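Local structure of DNA repair protein RecN (Deinococcus radiodurans, 4ABY) at residues F321-D325 against L350-L355; V248-M254 against R303-A307. The protein probably takes part in recombinational repair of damaged DNA as an SMC-like, ATP-binding protein, whose ATPase head domain this is. One frame throughout, in Å; residues are numbered along the deposited sequence.

Contact 1 of 2, residues F321-D325 against L350-L355; sequences FDEVD and LVVTHL
Asp325 reaches across to Thr353, His354 and Leu355 and carries the close-fitting half of this contact. Its CG stands between the backbone N and the carbonyl carbon (chi1 52°), which carries OD2 over to the end of the strand. There Asp325 OD2 takes two hydrogen bonds. Thr353 OG1 gives one to Asp325 OD2 from above the carboxylate plane at 3.1 Å. His354 N gives the other to Asp325 OD2 at 3.2 Å, nearly along the C-O axis and fairly straight at 161°. Thr353 OG1 works twice, since it also accepts from Leu355 N at 3.1 Å in an ST turn that leads into helix 356-359. Behind the carboxylate, Leu355 CD1 packs on Asp325 CB at 3.5 Å. A leucine in place of Asp325 would probably leave the Thr353 hydroxyl and the His354 N-H without their shared acceptor and the turn less firmly fixed. The imidazole of His354 closes the solvent side; it is inclined 42° to the carboxylate, and although His354 ND1 lies 3.0 Å from Asp325 OD2 the angle is too poor for a hydrogen bond. The other end is looser: Phe321 N meets Leu350 O at 3.3 Å, and Phe321 CD2 comes no nearer to Val351 CG1 than 4.3 Å. Phe321, Asp322 and Glu323 fit the end of a Walker B motif, and His354 the position of the switch histidine of ABC-type ATPases. Strand 348-352 runs parallel between 318-321 and 62-67. Helix 330-343 lies against Phe321 and Val351 through Leu340, while helix 69-83, whose first turn carries part of the predicted ATP site, meets Asp322 through Lys73 and Val352 through Thr69.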
loop_
_atom_site.group_PDB
_atom_site.type_symbol
_atom_site.label_atom_id
_atom_site.label_comp_id
_atom_site.label_asym_id
_atom_site.label_seq_id
_atom_site.Cartn_x
_atom_site.Cartn_y
_atom_site.Cartn_z
ATOM N N PHE A 321 6.183 -0.713 0.279
ATOM C CA PHE A 321 6.195 -0.485 1.716
ATOM C C PHE A 321 7.422 0.349 2.051
ATOM O O PHE A 321 8.534 0.013 1.646
ATOM C CB PHE A 321 6.232 -1.812 2.473
ATOM C CG PHE A 321 5.067 -2.712 2.178
ATOM C CD1 PHE A 321 3.897 -2.616 2.913
ATOM C CD2 PHE A 321 5.140 -3.653 1.165
ATOM C CE1 PHE A 321 2.823 -3.442 2.644
ATOM C CE2 PHE A 321 4.069 -4.483 0.892
ATOM C CZ PHE A 321 2.909 -4.376 1.633
ATOM N N ASP A 322 7.240 1.381 2.834
ATOM C CA ASP A 322 8.344 2.190 3.259
ATOM C C ASP A 322 8.554 2.053 4.730
ATOM O O ASP A 322 7.654 2.233 5.494
ATOM C CB ASP A 322 8.007 3.637 3.041
ATOM C CG ASP A 322 9.165 4.536 3.250
ATOM O OD1 ASP A 322 10.300 4.095 3.085
ATOM O OD2 ASP A 322 8.941 5.693 3.562
ATOM N N GLU A 323 9.749 1.769 5.169
ATOM C CA GLU A 323 9.899 1.789 6.568
ATOM C C GLU A 323 9.300 0.678 7.310
ATOM O O GLU A 323 9.026 0.856 8.440
ATOM C CB GLU A 323 9.225 3.051 7.064
ATOM C CG GLU A 323 10.166 4.212 7.316
ATOM C CD GLU A 323 9.498 5.357 7.971
ATOM O OE1 GLU A 323 8.846 6.129 7.294
ATOM O OE2 GLU A 323 9.624 5.509 9.177
ATOM N N VAL A 324 9.090 -0.477 6.732
ATOM C CA VAL A 324 8.477 -1.540 7.525
ATOM C C VAL A 324 9.552 -2.178 8.262
ATOM O O VAL A 324 9.274 -2.894 9.173
ATOM C CB VAL A 324 8.374 -2.163 6.142
ATOM C CG1 VAL A 324 9.687 -2.633 5.695
ATOM C CG2 VAL A 324 7.444 -3.320 6.157
ATOM N N ASP A 325 10.797 -1.842 7.986
ATOM C CA ASP A 325 11.767 -2.309 8.954
ATOM C C ASP A 325 12.121 -1.303 9.979
ATOM O O ASP A 325 13.048 -1.477 10.710
ATOM C CB ASP A 325 13.057 -2.664 8.251
ATOM C CG ASP A 325 13.545 -1.596 7.398
ATOM O OD1 ASP A 325 12.879 -0.614 7.303
ATOM O OD2 ASP A 325 14.600 -1.729 6.828
ATOM N N LEU A 350 7.845 -3.977 -3.494
ATOM C CA LEU A 350 9.044 -3.162 -3.560
ATOM C C LEU A 350 9.331 -2.538 -2.203
ATOM O O LEU A 350 8.573 -1.696 -1.724
ATOM C CB LEU A 350 8.863 -2.071 -4.611
ATOM C CG LEU A 350 8.525 -2.556 -6.024
ATOM C CD1 LEU A 350 7.818 -1.477 -6.824
ATOM C CD2 LEU A 350 9.775 -3.022 -6.745
ATOM N N VAL A 351 10.422 -2.958 -1.574
ATOM C CA VAL A 351 10.807 -2.395 -0.290
ATOM C C VAL A 351 12.261 -1.940 -0.294
ATOM O O VAL A 351 13.111 -2.526 -0.961
ATOM C CB VAL A 351 10.596 -3.396 0.866
ATOM C CG1 VAL A 351 9.345 -4.223 0.632
ATOM C CG2 VAL A 351 11.803 -4.293 1.013
ATOM N N VAL A 352 12.531 -0.873 0.447
ATOM C CA VAL A 352 13.892 -0.429 0.700
ATOM C C VAL A 352 14.224 -0.832 2.132
ATOM O O VAL A 352 13.459 -0.542 3.054
ATOM C CB VAL A 352 14.018 1.097 0.550
ATOM C CG1 VAL A 352 15.438 1.544 0.815
ATOM C CG2 VAL A 352 13.581 1.525 -0.834
ATOM N N THR A 353 15.353 -1.505 2.324
ATOM C CA THR A 353 15.657 -2.075 3.630
ATOM C C THR A 353 17.130 -1.958 4.007
ATOM O O THR A 353 17.998 -1.870 3.136
ATOM C CB THR A 353 15.233 -3.557 3.689
ATOM O OG1 THR A 353 15.463 -4.077 5.003
ATOM C CG2 THR A 353 16.017 -4.374 2.682
ATOM N N HIS A 354 17.399 -1.950 5.313
ATOM C CA HIS A 354 18.770 -1.944 5.823
ATOM C C HIS A 354 19.066 -3.210 6.618
ATOM O O HIS A 354 20.160 -3.383 7.145
ATOM C CB HIS A 354 19.038 -0.702 6.678
ATOM C CG HIS A 354 18.068 -0.520 7.803
ATOM N ND1 HIS A 354 16.863 0.133 7.648
ATOM C CD2 HIS A 354 18.129 -0.894 9.104
ATOM C CE1 HIS A 354 16.221 0.147 8.803
ATOM N NE2 HIS A 354 16.967 -0.471 9.702
ATOM N N LEU A 355 18.078 -4.096 6.683
ATOM C CA LEU A 355 18.191 -5.347 7.427
ATOM C C LEU A 355 18.473 -6.520 6.500
ATOM O O LEU A 355 17.721 -6.773 5.564
ATOM C CB LEU A 355 16.901 -5.616 8.204
ATOM C CG LEU A 355 16.529 -4.620 9.303
ATOM C CD1 LEU A 355 15.153 -4.933 9.871
ATOM C CD2 LEU A 355 17.584 -4.630 10.391
#

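Contact 2 of 2, residues V248-M254 against R303-A307; sequences VIRELGM and RVMLA
Ala307 offers a shallow hollow that Val248 and Ile249 fill. Its CB is met by Val248 CG1 at 3.7 Å and by Ile249 CG1 at 3.5 Å, so two branched residues of helix 214-249 share the low spot on helix 298-312. Ile249 keeps CG1 beside its backbone N (chi1 -60°) and extends from there, which brings CD1 onto Val304 CG1 at 3.8 Å. A type I turn from Ile249 to Leu252 then folds the chain back, and Leu252 sends CD2 in between Arg303 and Ala307, 4.2 Å from Arg303 CB. Helix 298-312 begins within the signature motif of ABC-type ATPases, and helix 214-249 is probably the returning arm of the shortened SMC-like coiled coil, so the turn would set the root of that arm against the signature helix. Beyond the turn, the bent side chain of selenomethionine Met254 crosses that of Val304 at about a right angle, with Met254 SE 4.1 Å from Val304 CG2, and tucks CE against Arg303, 3.9 Å from CB. Arg303 turns NE to Leu252 O for a weak hydrogen bond of 3.0 Å at 122°. Phe281 of strand 276-282 packs on Ile249, Met254 and Val304, while Val336 of helix 330-343 touches both Leu252 and Arg303.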
loop_
_atom_site.group_PDB
_atom_site.type_symbol
_atom_site.label_atom_id
_atom_site.label_comp_id
_atom_site.label_asym_id
_atom_site.label_seq_id
_atom_site.Cartn_x
_atom_site.Cartn_y
_atom_site.Cartn_z
ATOM N N VAL A 248 -1.178 -12.235 12.675
ATOM C CA VAL A 248 0.028 -11.846 11.953
ATOM C C VAL A 248 0.662 -10.593 12.550
ATOM O O VAL A 248 1.845 -10.585 12.881
ATOM C CB VAL A 248 -0.260 -11.615 10.468
ATOM C CG1 VAL A 248 1.001 -11.151 9.759
ATOM C CG2 VAL A 248 -0.797 -12.885 9.838
ATOM N N ILE A 249 -0.132 -9.540 12.697
ATOM C CA ILE A 249 0.359 -8.280 13.253
ATOM C C ILE A 249 1.175 -8.441 14.539
ATOM O O ILE A 249 2.177 -7.754 14.736
ATOM C CB ILE A 249 -0.791 -7.286 13.506
ATOM C CG1 ILE A 249 -1.503 -6.970 12.192
ATOM C CG2 ILE A 249 -0.268 -6.013 14.151
ATOM C CD1 ILE A 249 -2.651 -6.012 12.338
ATOM N N ARG A 250 0.755 -9.347 15.413
ATOM C CA ARG A 250 1.418 -9.495 16.703
ATOM C C ARG A 250 2.799 -10.140 16.603
ATOM O O ARG A 250 3.545 -10.175 17.584
ATOM C CB ARG A 250 0.537 -10.271 17.677
ATOM C CG ARG A 250 -0.750 -9.560 18.019
ATOM C CD ARG A 250 -1.400 -10.185 19.223
ATOM N NE ARG A 250 -2.447 -9.331 19.764
ATOM C CZ ARG A 250 -3.733 -9.656 19.795
ATOM N NH1 ARG A 250 -4.129 -10.827 19.324
ATOM N NH2 ARG A 250 -4.618 -8.816 20.305
ATOM N N GLU A 251 3.136 -10.650 15.421
ATOM C CA GLU A 251 4.443 -11.262 15.205
ATOM C C GLU A 251 5.389 -10.278 14.537
ATOM O O GLU A 251 6.561 -10.579 14.325
ATOM C CB GLU A 251 4.322 -12.529 14.356
ATOM C CG GLU A 251 3.233 -13.480 14.813
ATOM C CD GLU A 251 3.192 -13.652 16.325
ATOM O OE1 GLU A 251 4.273 -13.736 16.950
ATOM O OE2 GLU A 251 2.069 -13.700 16.887
ATOM N N LEU A 252 4.865 -9.099 14.224
ATOM C CA LEU A 252 5.602 -8.078 13.498
ATOM C C LEU A 252 6.065 -6.948 14.410
ATOM O O LEU A 252 6.195 -5.801 13.972
ATOM C CB LEU A 252 4.729 -7.509 12.381
ATOM C CG LEU A 252 4.696 -8.259 11.049
ATOM C CD1 LEU A 252 4.593 -9.759 11.256
ATOM C CD2 LEU A 252 3.551 -7.748 10.195
ATOM N N GLY A 253 6.309 -7.268 15.677
ATOM C CA GLY A 253 6.792 -6.278 16.625
ATOM C C GLY A 253 5.703 -5.471 17.314
ATOM O O GLY A 253 5.939 -4.347 17.756
HETATM N N MSE A 254 4.508 -6.049 17.398
HETATM C CA MSE A 254 3.395 -5.447 18.123
HETATM C C MSE A 254 2.642 -6.549 18.855
HETATM O O MSE A 254 1.504 -6.866 18.513
HETATM C CB MSE A 254 2.459 -4.715 17.162
HETATM C CG MSE A 254 2.994 -3.386 16.670
HETATM SE SE MSE A 254 2.150 -2.774 15.018
HETATM C CE MSE A 254 2.992 -3.984 13.747
ATOM N N ARG A 303 3.633 -1.996 8.516
ATOM C CA ARG A 303 3.624 -3.392 8.931
ATOM C C ARG A 303 2.209 -3.908 9.120
ATOM O O ARG A 303 1.947 -5.097 8.947
ATOM C CB ARG A 303 4.471 -3.604 10.186
ATOM C CG ARG A 303 5.951 -3.431 9.919
ATOM C CD ARG A 303 6.789 -3.947 11.055
ATOM N NE ARG A 303 6.467 -3.290 12.315
ATOM C CZ ARG A 303 7.012 -2.151 12.730
ATOM N NH1 ARG A 303 7.910 -1.520 11.980
ATOM N NH2 ARG A 303 6.655 -1.643 13.901
ATOM N N VAL A 304 1.293 -3.010 9.464
ATOM C CA VAL A 304 -0.104 -3.390 9.594
ATOM C C VAL A 304 -0.700 -3.553 8.203
ATOM O O VAL A 304 -1.523 -4.437 7.971
ATOM C CB VAL A 304 -0.900 -2.367 10.419
ATOM C CG1 VAL A 304 -2.373 -2.731 10.436
ATOM C CG2 VAL A 304 -0.356 -2.305 11.831
HETATM N N MSE A 305 -0.257 -2.709 7.276
HETATM C CA MSE A 305 -0.678 -2.806 5.880
HETATM C C MSE A 305 -0.187 -4.106 5.263
HETATM O O MSE A 305 -0.912 -4.761 4.517
HETATM C CB MSE A 305 -0.163 -1.617 5.067
HETATM C CG MSE A 305 -0.778 -0.281 5.446
HETATM SE SE MSE A 305 -2.718 -0.225 5.227
HETATM C CE MSE A 305 -3.281 -0.812 7.000
ATOM N N LEU A 306 1.051 -4.472 5.576
ATOM C CA LEU A 306 1.612 -5.731 5.111
ATOM C C LEU A 306 0.767 -6.914 5.578
ATOM O O LEU A 306 0.387 -7.766 4.778
ATOM C CB LEU A 306 3.053 -5.887 5.598
ATOM C CG LEU A 306 3.732 -7.231 5.325
ATOM C CD1 LEU A 306 3.790 -7.511 3.837
ATOM C CD2 LEU A 306 5.123 -7.250 5.928
ATOM N N ALA A 307 0.476 -6.957 6.875
ATOM C CA ALA A 307 -0.316 -8.040 7.449
ATOM C C ALA A 307 -1.657 -8.173 6.749
ATOM O O ALA A 307 -2.020 -9.249 6.283
ATOM C CB ALA A 307 -0.521 -7.825 8.937
#

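In the fold
Both contacts are largely buried, with centres about 14 Å apart, but they hold different elements. Contact 1 joins neighbouring parallel strands and the loops at their ends, close to the predicted ATP site; contact 2 sets part of helix 214-249 and the turn and loop after it on helix 298-312, away from that site. The chemistry follows: a carboxylate with paired donors beside an exposed histidine in the first, mainly aliphatic packing with one weak hydrogen bond in the second. Helix 298-312 links them directly, for Phe321 CE1 rests 3.6 Å from Leu306 CA, and Arg303 NH1 makes a weak hydrogen bond to Val324 O. Helix 330-343 packs on both.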